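Local atomic coordinates of hypothetical protein TTHA1785 (Thermus thermophilus, PDB entry 2EPG), a protein that probably seals RNA ends as a GTP- and manganese-dependent RNA ligase of the RtcB family, joining 2',3'-cyclic phosphate or 3'-phosphate ends to 5'-hydroxyl ends. Residues Arg126-Pro139 with Ile311-Phe324. Residues are numbered along the deposited sequence; the frame is centred on the assembly and turned at random.
Sequences RQKELADALYRLVP and IAHFVREAFEKVGF
Arg126, the N-cap residue of helix 127-137, spreads its guanidinium flat over the Phe324 ring and also bonds to the turn that ends the facing helix. The two planes differ by 14° and their centres lie 3.9 Å apart, a stacked cation-pi pair. Arg126 NH2 donates a hydrogen bond, 2.9 Å long, to Val322 O, which lies close to the guanidinium plane, so one group uses both its face and its edge. That turn is a Schellman motif with Gly323 at C-prime, closed by Phe324 N to Phe319 O and Gly323 N to Glu320 O. Replacing Arg126 by an alanine is likely to leave this face of Phe324 without its cationic cover and Val322 O without this donor.

Beyond the turn, helix 127-137 and the part 311-321 of helix 288-321 run roughly antiparallel, their axes 8.5 Å apart at closest approach and their directions 142° apart, packed knobs-into-holes. Two alanines let them close in: the CB atoms of Ala133 and Ala318 are 4.0 Å apart. Ala318 is a knob among Leu130, Ala133, Leu134 and Leu137, its CB pressed tightly by Leu134 CD2 at 3.5 Å. Leu130 lays CD1 over a face of Phe319, a CH-pi contact 4.0 Å from the ring centroid, its CG turned opposite the backbone N (chi1 -179°) so that the branch comes toward the partner helix.

Leu134 and Val315 also touch Leu217 of strand 216-225, a predicted GMP-binding residue, which puts this side of the pair next to the probable nucleotide site. Nearer the surface, Arg136 and Lys321 cross at about a right angle, their like charges close together. At the far end Phe314 meets Val138 CG2 with its CB and Pro139 CD with the CE2 side of its ring, while Leu137 fills a hole between Phe314, Glu317, Ala318 and Lys321, its CD1 only 3.5 Å from Ala318 CA.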
loop_
_atom_site.group_PDB
_atom_site.type_symbol
_atom_site.label_atom_id
_atom_site.label_comp_id
_atom_site.label_asym_id
_atom_site.label_seq_id
_atom_site.Cartn_x
_atom_site.Cartn_y
_atom_site.Cartn_z
ATOM N N ARG A 126 9.529 -29.474 1.181
ATOM C CA ARG A 126 8.491 -29.445 0.146
ATOM C C ARG A 126 8.548 -28.146 -0.655
ATOM O O ARG A 126 7.607 -27.790 -1.370
ATOM C CB ARG A 126 7.103 -29.572 0.770
ATOM C CG ARG A 126 6.971 -30.675 1.801
ATOM C CD ARG A 126 5.510 -30.956 2.059
ATOM N NE ARG A 126 5.272 -31.459 3.404
ATOM C CZ ARG A 126 4.078 -31.824 3.850
ATOM N NH1 ARG A 126 3.935 -32.266 5.092
ATOM N NH2 ARG A 126 3.026 -31.754 3.050
ATOM N N GLN A 127 9.663 -27.444 -0.515
ATOM C CA GLN A 127 9.890 -26.172 -1.181
ATOM C C GLN A 127 9.607 -26.210 -2.688
ATOM O O GLN A 127 8.970 -25.307 -3.245
ATOM C CB GLN A 127 11.329 -25.737 -0.916
ATOM C CG GLN A 127 11.723 -24.448 -1.562
ATOM C CD GLN A 127 13.100 -23.984 -1.126
ATOM O OE1 GLN A 127 14.041 -24.776 -1.039
ATOM N NE2 GLN A 127 13.226 -22.693 -0.866
ATOM N N LYS A 128 10.071 -27.264 -3.344
ATOM C CA LYS A 128 9.876 -27.407 -4.776
ATOM C C LYS A 128 8.404 -27.643 -5.091
ATOM O O LYS A 128 7.836 -26.959 -5.928
ATOM C CB LYS A 128 10.744 -28.558 -5.302
ATOM C CG LYS A 128 10.935 -28.586 -6.807
ATOM C CD LYS A 128 9.820 -29.356 -7.513
ATOM C CE LYS A 128 10.183 -29.613 -8.977
ATOM N NZ LYS A 128 11.536 -30.244 -9.058
ATOM N N GLU A 129 7.787 -28.607 -4.415
ATOM C CA GLU A 129 6.374 -28.904 -4.634
ATOM C C GLU A 129 5.507 -27.642 -4.496
ATOM O O GLU A 129 4.620 -27.399 -5.314
ATOM C CB GLU A 129 5.873 -29.950 -3.632
ATOM C CG GLU A 129 6.510 -31.331 -3.735
ATOM C CD GLU A 129 7.989 -31.311 -3.410
ATOM O OE1 GLU A 129 8.380 -30.601 -2.459
ATOM O OE2 GLU A 129 8.758 -32.012 -4.096
ATOM N N LEU A 130 5.770 -26.851 -3.459
ATOM C CA LEU A 130 5.002 -25.635 -3.201
ATOM C C LEU A 130 5.212 -24.599 -4.299
ATOM O O LEU A 130 4.253 -24.028 -4.811
ATOM C CB LEU A 130 5.379 -25.059 -1.833
ATOM C CG LEU A 130 4.649 -23.793 -1.374
ATOM C CD1 LEU A 130 3.143 -24.035 -1.339
ATOM C CD2 LEU A 130 5.165 -23.384 0.013
ATOM N N ALA A 131 6.463 -24.365 -4.673
ATOM C CA ALA A 131 6.751 -23.402 -5.721
ATOM C C ALA A 131 5.928 -23.764 -6.964
ATOM O O ALA A 131 5.229 -22.914 -7.530
ATOM C CB ALA A 131 8.251 -23.401 -6.042
ATOM N N ASP A 132 5.996 -25.030 -7.371
ATOM C CA ASP A 132 5.254 -25.506 -8.538
ATOM C C ASP A 132 3.748 -25.354 -8.362
ATOM O O ASP A 132 3.040 -24.997 -9.303
ATOM C CB ASP A 132 5.568 -26.983 -8.808
ATOM C CG ASP A 132 7.014 -27.213 -9.176
ATOM O OD1 ASP A 132 7.469 -28.362 -9.032
ATOM O OD2 ASP A 132 7.691 -26.258 -9.618
ATOM N N ALA A 133 3.252 -25.642 -7.166
ATOM C CA ALA A 133 1.823 -25.524 -6.923
ATOM C C ALA A 133 1.396 -24.052 -6.960
ATOM O O ALA A 133 0.324 -23.734 -7.468
ATOM C CB ALA A 133 1.459 -26.159 -5.582
ATOM N N LEU A 134 2.239 -23.157 -6.439
ATOM C CA LEU A 134 1.918 -21.731 -6.426
ATOM C C LEU A 134 1.888 -21.150 -7.845
ATOM O O LEU A 134 1.004 -20.354 -8.186
ATOM C CB LEU A 134 2.931 -20.956 -5.562
ATOM C CG LEU A 134 2.708 -21.101 -4.049
ATOM C CD1 LEU A 134 3.865 -20.492 -3.277
ATOM C CD2 LEU A 134 1.395 -20.436 -3.666
ATOM N N TYR A 135 2.860 -21.550 -8.660
ATOM C CA TYR A 135 2.949 -21.082 -10.038
ATOM C C TYR A 135 1.763 -21.583 -10.864
ATOM O O TYR A 135 1.323 -20.925 -11.798
ATOM C CB TYR A 135 4.243 -21.573 -10.689
ATOM C CG TYR A 135 4.354 -21.107 -12.113
ATOM C CD1 TYR A 135 4.537 -19.752 -12.401
ATOM C CD2 TYR A 135 4.181 -21.993 -13.176
ATOM C CE1 TYR A 135 4.535 -19.285 -13.713
ATOM C CE2 TYR A 135 4.174 -21.532 -14.503
ATOM C CZ TYR A 135 4.350 -20.176 -14.757
ATOM O OH TYR A 135 4.313 -19.700 -16.050
ATOM N N ARG A 136 1.245 -22.748 -10.503
ATOM C CA ARG A 136 0.130 -23.352 -11.211
ATOM C C ARG A 136 -1.233 -22.839 -10.731
ATOM O O ARG A 136 -2.121 -22.576 -11.542
ATOM C CB ARG A 136 0.193 -24.870 -11.041
ATOM C CG ARG A 136 -0.731 -25.657 -11.945
ATOM C CD ARG A 136 -0.677 -27.138 -11.596
ATOM N NE ARG A 136 -1.324 -27.423 -10.315
ATOM C CZ ARG A 136 -0.721 -27.986 -9.267
ATOM N NH1 ARG A 136 -1.409 -28.201 -8.149
ATOM N NH2 ARG A 136 0.565 -28.332 -9.326
ATOM N N LEU A 137 -1.399 -22.698 -9.417
ATOM C CA LEU A 137 -2.666 -22.236 -8.856
ATOM C C LEU A 137 -2.842 -20.717 -8.822
ATOM O O LEU A 137 -3.945 -20.224 -8.577
ATOM C CB LEU A 137 -2.861 -22.822 -7.455
ATOM C CG LEU A 137 -2.803 -24.350 -7.462
ATOM C CD1 LEU A 137 -3.119 -24.904 -6.076
ATOM C CD2 LEU A 137 -3.802 -24.879 -8.489
ATOM N N VAL A 138 -1.770 -19.973 -9.072
ATOM C CA VAL A 138 -1.874 -18.524 -9.091
ATOM C C VAL A 138 -1.592 -17.998 -10.501
ATOM O O VAL A 138 -0.439 -17.897 -10.928
ATOM C CB VAL A 138 -0.909 -17.861 -8.084
ATOM C CG1 VAL A 138 -1.008 -16.351 -8.204
ATOM C CG2 VAL A 138 -1.252 -18.285 -6.664
ATOM N N PRO A 139 -2.660 -17.642 -11.235
ATOM C CA PRO A 139 -2.635 -17.120 -12.607
ATOM C C PRO A 139 -1.519 -16.133 -12.933
ATOM O O PRO A 139 -1.005 -15.430 -12.053
ATOM C CB PRO A 139 -4.013 -16.486 -12.754
ATOM C CG PRO A 139 -4.867 -17.392 -11.939
ATOM C CD PRO A 139 -4.031 -17.587 -10.692
ATOM N N ILE A 311 -6.114 -14.165 -4.426
ATOM C CA ILE A 311 -4.790 -14.767 -4.474
ATOM C C ILE A 311 -4.512 -15.522 -3.178
ATOM O O ILE A 311 -3.960 -16.620 -3.197
ATOM C CB ILE A 311 -3.710 -13.692 -4.719
ATOM C CG1 ILE A 311 -3.902 -13.092 -6.122
ATOM C CG2 ILE A 311 -2.304 -14.311 -4.610
ATOM C CD1 ILE A 311 -3.034 -11.885 -6.423
ATOM N N ALA A 312 -4.912 -14.943 -2.053
ATOM C CA ALA A 312 -4.698 -15.591 -0.764
ATOM C C ALA A 312 -5.438 -16.925 -0.732
ATOM O O ALA A 312 -4.932 -17.907 -0.187
ATOM C CB ALA A 312 -5.179 -14.688 0.374
ATOM N N HIS A 313 -6.630 -16.964 -1.325
ATOM C CA HIS A 313 -7.410 -18.204 -1.363
ATOM C C HIS A 313 -6.624 -19.264 -2.140
ATOM O O HIS A 313 -6.520 -20.411 -1.702
ATOM C CB HIS A 313 -8.781 -17.969 -2.031
ATOM C CG HIS A 313 -9.636 -19.198 -2.101
ATOM N ND1 HIS A 313 -10.229 -19.760 -0.988
ATOM C CD2 HIS A 313 -9.976 -19.990 -3.148
ATOM C CE1 HIS A 313 -10.895 -20.845 -1.345
ATOM N NE2 HIS A 313 -10.757 -21.007 -2.650
ATOM N N PHE A 314 -6.066 -18.871 -3.287
ATOM C CA PHE A 314 -5.272 -19.782 -4.101
ATOM C C PHE A 314 -3.996 -20.203 -3.384
ATOM O O PHE A 314 -3.509 -21.303 -3.592
ATOM C CB PHE A 314 -4.869 -19.143 -5.452
ATOM C CG PHE A 314 -6.032 -18.734 -6.319
ATOM C CD1 PHE A 314 -7.263 -19.389 -6.234
ATOM C CD2 PHE A 314 -5.883 -17.709 -7.256
ATOM C CE1 PHE A 314 -8.333 -19.030 -7.070
ATOM C CE2 PHE A 314 -6.938 -17.342 -8.101
ATOM C CZ PHE A 314 -8.171 -18.006 -8.006
ATOM N N VAL A 315 -3.429 -19.320 -2.563
ATOM C CA VAL A 315 -2.213 -19.665 -1.856
ATOM C C VAL A 315 -2.546 -20.800 -0.895
ATOM O O VAL A 315 -1.811 -21.787 -0.805
ATOM C CB VAL A 315 -1.634 -18.460 -1.085
ATOM C CG1 VAL A 315 -0.594 -18.928 -0.060
ATOM C CG2 VAL A 315 -0.988 -17.479 -2.071
ATOM N N ARG A 316 -3.657 -20.670 -0.181
ATOM C CA ARG A 316 -4.052 -21.725 0.725
ATOM C C ARG A 316 -4.212 -23.022 -0.072
ATOM O O ARG A 316 -3.767 -24.073 0.380
ATOM C CB ARG A 316 -5.354 -21.352 1.438
ATOM C CG ARG A 316 -5.154 -20.255 2.487
ATOM C CD ARG A 316 -6.450 -19.638 2.972
ATOM N NE ARG A 316 -6.206 -18.673 4.049
ATOM C CZ ARG A 316 -7.010 -17.658 4.324
ATOM N NH1 ARG A 316 -6.723 -16.825 5.318
ATOM N NH2 ARG A 316 -8.105 -17.468 3.592
ATOM N N GLU A 317 -4.810 -22.945 -1.266
ATOM C CA GLU A 317 -5.010 -24.138 -2.093
ATOM C C GLU A 317 -3.683 -24.767 -2.496
ATOM O O GLU A 317 -3.572 -25.985 -2.611
ATOM C CB GLU A 317 -5.818 -23.814 -3.351
ATOM C CG GLU A 317 -7.224 -23.297 -3.067
ATOM C CD GLU A 317 -8.040 -23.076 -4.339
ATOM O OE1 GLU A 317 -7.440 -22.672 -5.364
ATOM O OE2 GLU A 317 -9.274 -23.291 -4.303
ATOM N N ALA A 318 -2.671 -23.941 -2.705
ATOM C CA ALA A 318 -1.374 -24.470 -3.075
ATOM C C ALA A 318 -0.721 -25.207 -1.902
ATOM O O ALA A 318 -0.125 -26.262 -2.094
ATOM C CB ALA A 318 -0.472 -23.348 -3.568
ATOM N N PHE A 319 -0.836 -24.677 -0.685
ATOM C CA PHE A 319 -0.217 -25.354 0.455
ATOM C C PHE A 319 -0.873 -26.713 0.651
ATOM O O PHE A 319 -0.197 -27.724 0.835
ATOM C CB PHE A 319 -0.350 -24.523 1.738
ATOM C CG PHE A 319 0.738 -23.487 1.914
ATOM C CD1 PHE A 319 1.673 -23.613 2.937
ATOM C CD2 PHE A 319 0.820 -22.384 1.068
ATOM C CE1 PHE A 319 2.684 -22.647 3.122
ATOM C CE2 PHE A 319 1.825 -21.419 1.242
ATOM C CZ PHE A 319 2.755 -21.553 2.270
ATOM N N GLU A 320 -2.197 -26.731 0.586
ATOM C CA GLU A 320 -2.952 -27.960 0.752
ATOM C C GLU A 320 -2.647 -28.985 -0.356
ATOM O O GLU A 320 -2.533 -30.176 -0.093
ATOM C CB GLU A 320 -4.443 -27.628 0.795
ATOM C CG GLU A 320 -4.852 -26.949 2.073
ATOM C CD GLU A 320 -6.114 -26.129 1.934
ATOM O OE1 GLU A 320 -6.840 -26.327 0.937
ATOM O OE2 GLU A 320 -6.377 -25.286 2.827
ATOM N N LYS A 321 -2.503 -28.512 -1.589
ATOM C CA LYS A 321 -2.210 -29.388 -2.716
ATOM C C LYS A 321 -0.911 -30.173 -2.484
ATOM O O LYS A 321 -0.786 -31.318 -2.916
ATOM C CB LYS A 321 -2.109 -28.551 -4.000
ATOM C CG LYS A 321 -2.328 -29.317 -5.300
ATOM C CD LYS A 321 -1.129 -30.169 -5.644
ATOM C CE LYS A 321 -1.334 -30.930 -6.946
ATOM N NZ LYS A 321 -0.179 -31.837 -7.233
ATOM N N VAL A 322 0.051 -29.572 -1.788
ATOM C CA VAL A 322 1.316 -30.255 -1.539
ATOM C C VAL A 322 1.383 -30.995 -0.208
ATOM O O VAL A 322 2.461 -31.418 0.210
ATOM C CB VAL A 322 2.515 -29.299 -1.620
ATOM C CG1 VAL A 322 2.619 -28.720 -3.036
ATOM C CG2 VAL A 322 2.366 -28.194 -0.586
ATOM N N GLY A 323 0.245 -31.133 0.468
ATOM C CA GLY A 323 0.243 -31.885 1.708
ATOM C C GLY A 323 -0.026 -31.199 3.030
ATOM O O GLY A 323 -0.239 -31.883 4.028
ATOM N N PHE A 324 -0.006 -29.870 3.068
ATOM C CA PHE A 324 -0.267 -29.184 4.324
ATOM C C PHE A 324 -1.761 -28.955 4.456
ATOM O O PHE A 324 -2.342 -28.180 3.690
ATOM C CB PHE A 324 0.463 -27.839 4.378
ATOM C CG PHE A 324 1.954 -27.956 4.347
ATOM C CD1 PHE A 324 2.660 -27.694 3.181
ATOM C CD2 PHE A 324 2.658 -28.320 5.484
ATOM C CE1 PHE A 324 4.044 -27.791 3.146
ATOM C CE2 PHE A 324 4.047 -28.420 5.466
ATOM C CZ PHE A 324 4.745 -28.155 4.291
#